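Local coordinates for protein polyketide biosynthesis cytochrome P450 PksS (Bacillus subtilis, PDB 4YZR) that acts as a heme-dependent cytochrome P450 monooxygenase in the biosynthesis of the antibiotic bacillaene, taking dihydrobacillaene as its substrate, at residues P17-R25 / G316-P324. Sequence-based numbering, arbitrary orientation.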
loop_
_atom_site.group_PDB
_atom_site.type_symbol
_atom_site.label_atom_id
_atom_site.label_comp_id
_atom_site.label_asym_id
_atom_site.label_seq_id
_atom_site.Cartn_x
_atom_site.Cartn_y
_atom_site.Cartn_z
ATOM N N PRO A 17 -6.091 6.580 -13.629
ATOM C CA PRO A 17 -4.829 7.292 -13.413
ATOM C C PRO A 17 -3.656 6.748 -14.284
ATOM O O PRO A 17 -2.736 7.483 -14.568
ATOM C CB PRO A 17 -4.584 7.098 -11.914
ATOM C CG PRO A 17 -5.289 5.866 -11.634
ATOM C CD PRO A 17 -6.530 5.914 -12.432
ATOM N N PHE A 18 -3.829 5.521 -14.695
ATOM C CA PHE A 18 -2.795 4.887 -15.517
ATOM C C PHE A 18 -2.728 5.579 -16.843
ATOM O O PHE A 18 -1.661 5.843 -17.396
ATOM C CB PHE A 18 -2.995 3.431 -15.667
ATOM C CG PHE A 18 -3.013 2.741 -14.362
ATOM C CD1 PHE A 18 -4.144 2.544 -13.600
ATOM C CD2 PHE A 18 -1.784 2.284 -13.827
ATOM C CE1 PHE A 18 -4.070 1.939 -12.371
ATOM C CE2 PHE A 18 -1.758 1.644 -12.580
ATOM C CZ PHE A 18 -2.862 1.476 -11.858
ATOM N N SER A 19 -3.905 5.950 -17.374
ATOM C CA SER A 19 -3.860 6.585 -18.705
ATOM C C SER A 19 -3.362 8.044 -18.588
ATOM O O SER A 19 -2.611 8.488 -19.442
ATOM C CB SER A 19 -5.204 6.521 -19.468
ATOM O OG SER A 19 -5.371 7.561 -20.400
ATOM N N VAL A 20 -3.660 8.715 -17.511
ATOM C CA VAL A 20 -3.134 10.056 -17.326
ATOM C C VAL A 20 -1.608 10.016 -17.178
ATOM O O VAL A 20 -0.826 10.750 -17.796
ATOM C CB VAL A 20 -3.760 10.766 -16.102
ATOM C CG1 VAL A 20 -3.103 12.061 -15.787
ATOM C CG2 VAL A 20 -5.260 11.006 -16.370
ATOM N N LEU A 21 -1.143 9.203 -16.202
ATOM C CA LEU A 21 0.297 9.132 -15.948
ATOM C C LEU A 21 1.074 8.639 -17.210
ATOM O O LEU A 21 2.179 9.080 -17.465
ATOM C CB LEU A 21 0.599 8.240 -14.762
ATOM C CG LEU A 21 0.067 8.646 -13.399
ATOM C CD1 LEU A 21 0.403 7.568 -12.383
ATOM C CD2 LEU A 21 0.665 9.964 -13.048
ATOM N N GLY A 22 0.459 7.752 -17.960
ATOM C CA GLY A 22 1.059 7.238 -19.201
ATOM C C GLY A 22 1.216 8.319 -20.260
ATOM O O GLY A 22 2.222 8.342 -21.007
ATOM N N ARG A 23 0.204 9.177 -20.355
ATOM C CA ARG A 23 0.296 10.287 -21.340
ATOM C C ARG A 23 1.382 11.211 -20.945
ATOM O O ARG A 23 2.182 11.607 -21.751
ATOM C CB ARG A 23 -1.054 10.999 -21.448
ATOM C CG ARG A 23 -0.892 12.332 -22.185
ATOM C CD ARG A 23 -2.226 12.992 -22.491
ATOM N NE ARG A 23 -2.709 13.664 -21.279
ATOM C CZ ARG A 23 -3.783 13.305 -20.546
ATOM N NH1 ARG A 23 -4.519 12.227 -20.840
ATOM N NH2 ARG A 23 -4.117 14.040 -19.474
ATOM N N PHE A 24 1.538 11.559 -19.650
ATOM C CA PHE A 24 2.644 12.326 -19.174
ATOM C C PHE A 24 3.979 11.631 -19.430
ATOM O O PHE A 24 4.943 12.298 -19.844
ATOM C CB PHE A 24 2.500 12.720 -17.663
ATOM C CG PHE A 24 1.603 13.926 -17.471
ATOM C CD1 PHE A 24 2.155 15.171 -17.566
ATOM C CD2 PHE A 24 0.266 13.803 -17.201
ATOM C CE1 PHE A 24 1.351 16.308 -17.404
ATOM C CE2 PHE A 24 -0.537 14.974 -16.999
ATOM C CZ PHE A 24 0.025 16.188 -17.136
ATOM N N ARG A 25 4.046 10.342 -19.242
ATOM C CA ARG A 25 5.291 9.640 -19.467
ATOM C C ARG A 25 5.758 9.835 -20.921
ATOM O O ARG A 25 6.873 10.027 -21.169
ATOM C CB ARG A 25 5.125 8.143 -19.178
ATOM C CG ARG A 25 6.476 7.421 -19.120
ATOM C CD ARG A 25 6.398 5.900 -18.962
ATOM N NE ARG A 25 5.770 5.356 -20.149
ATOM C CZ ARG A 25 4.635 4.713 -20.199
ATOM N NH1 ARG A 25 3.960 4.373 -19.112
ATOM N NH2 ARG A 25 4.130 4.421 -21.357
ATOM N N GLY A 316 5.597 8.627 -10.151
ATOM C CA GLY A 316 4.536 7.998 -10.870
ATOM C C GLY A 316 4.726 6.533 -11.016
ATOM O O GLY A 316 4.979 6.029 -12.111
ATOM N N ILE A 317 4.576 5.798 -9.938
ATOM C CA ILE A 317 4.681 4.322 -9.969
ATOM C C ILE A 317 3.893 3.710 -11.088
ATOM O O ILE A 317 4.379 2.818 -11.812
ATOM C CB ILE A 317 4.270 3.750 -8.585
ATOM C CG1 ILE A 317 5.231 4.125 -7.511
ATOM C CG2 ILE A 317 4.166 2.242 -8.655
ATOM C CD1 ILE A 317 4.865 3.671 -6.085
ATOM N N GLY A 318 2.621 4.097 -11.236
ATOM C CA GLY A 318 1.763 3.427 -12.168
ATOM C C GLY A 318 2.303 3.457 -13.627
ATOM O O GLY A 318 2.196 2.461 -14.321
ATOM N N SER A 319 2.801 4.641 -14.012
ATOM C CA SER A 319 3.378 4.724 -15.353
ATOM C C SER A 319 4.755 4.172 -15.436
ATOM O O SER A 319 5.159 3.643 -16.499
ATOM C CB SER A 319 3.320 6.177 -15.792
ATOM O OG SER A 319 3.959 7.057 -14.983
ATOM N N ALA A 320 5.577 4.301 -14.419
ATOM C CA ALA A 320 6.907 3.733 -14.457
ATOM C C ALA A 320 6.823 2.233 -14.670
ATOM O O ALA A 320 7.584 1.609 -15.424
ATOM C CB ALA A 320 7.626 3.989 -13.151
ATOM N N ASN A 321 5.821 1.600 -14.031
ATOM C CA ASN A 321 5.561 0.175 -14.119
ATOM C C ASN A 321 5.060 -0.281 -15.504
ATOM O O ASN A 321 4.994 -1.466 -15.739
ATOM C CB ASN A 321 4.569 -0.215 -13.030
ATOM C CG ASN A 321 5.204 -0.461 -11.741
ATOM O OD1 ASN A 321 6.424 -0.540 -11.599
ATOM N ND2 ASN A 321 4.359 -0.632 -10.717
ATOM N N ARG A 322 4.755 0.679 -16.345
ATOM C CA ARG A 322 4.318 0.417 -17.720
ATOM C C ARG A 322 5.285 0.993 -18.706
ATOM O O ARG A 322 4.916 1.236 -19.905
ATOM C CB ARG A 322 2.867 0.889 -17.971
ATOM C CG ARG A 322 1.893 0.079 -17.097
ATOM C CD ARG A 322 0.504 0.543 -17.247
ATOM N NE ARG A 322 -0.413 -0.130 -16.311
ATOM C CZ ARG A 322 -1.613 -0.517 -16.633
ATOM N NH1 ARG A 322 -2.116 -0.333 -17.895
ATOM N NH2 ARG A 322 -2.367 -0.980 -15.706
ATOM N N ASP A 323 6.503 1.296 -18.318
ATOM C CA ASP A 323 7.467 1.969 -19.232
ATOM C C ASP A 323 8.025 0.958 -20.168
ATOM O O ASP A 323 8.655 -0.003 -19.803
ATOM C CB ASP A 323 8.530 2.592 -18.344
ATOM C CG ASP A 323 9.465 3.511 -19.020
ATOM O OD1 ASP A 323 9.812 3.180 -20.238
ATOM O OD2 ASP A 323 9.885 4.512 -18.517
ATOM N N PRO A 324 7.865 1.187 -21.523
ATOM C CA PRO A 324 8.380 0.208 -22.445
ATOM C C PRO A 324 9.872 0.134 -22.593
ATOM O O PRO A 324 10.338 -0.877 -23.145
ATOM C CB PRO A 324 7.756 0.677 -23.821
ATOM C CG PRO A 324 7.532 2.035 -23.669
ATOM C CD PRO A 324 7.130 2.263 -22.173
HETATM O O HOH W 1 3.021 1.691 -21.810
#
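With CG trans to its backbone N (chi1 -168°) and a bend at chi3 (65°), the Arg-25 side chain projects from its helix and brings its guanidinium to the carbonyls of Ser-319 and Arg-322 at the type I turn Ala-320 to Asp-323. There NH1 donates to Ser-319 O at 3.0 Å, a moderately bent bond; the same oxygen takes Arg-322 N on the other face of its carbonyl plane. Arg-322 O lies over one guanidinium face, and a water joins it to NH2, weakly on the arginine side. A cation suits these carbonyls; Asp-323 OD2, 4.5 Å from Arg-25 NE, well out of the guanidinium plane and bonded to Tyr-50 N, probably adds only a favourable field. In this cytochrome P450 the contact packs helix 17-27, near the start of the chain, against the segment following strand 312-315, away from the annotated iron ligand. Farther along, the extended Arg-322 stacks its guanidinium on the Phe-18 ring, planes 30° apart, NH2 over the face toward the rim; Glu-331 OE1 forms a salt bridge with Arg-322 NH1, and NH2 bonds to Tyr-284 O. Gly-318 lets that ring approach: Phe-18 CE2 sits 4.0 Å from its CA. The short Ser-319 side chain lets the backbones come close (Gly-22 CA to Ser-319 CA 5.1 Å), its CB against Leu-21 CB, its hydroxyl bonded to Thr-48 O.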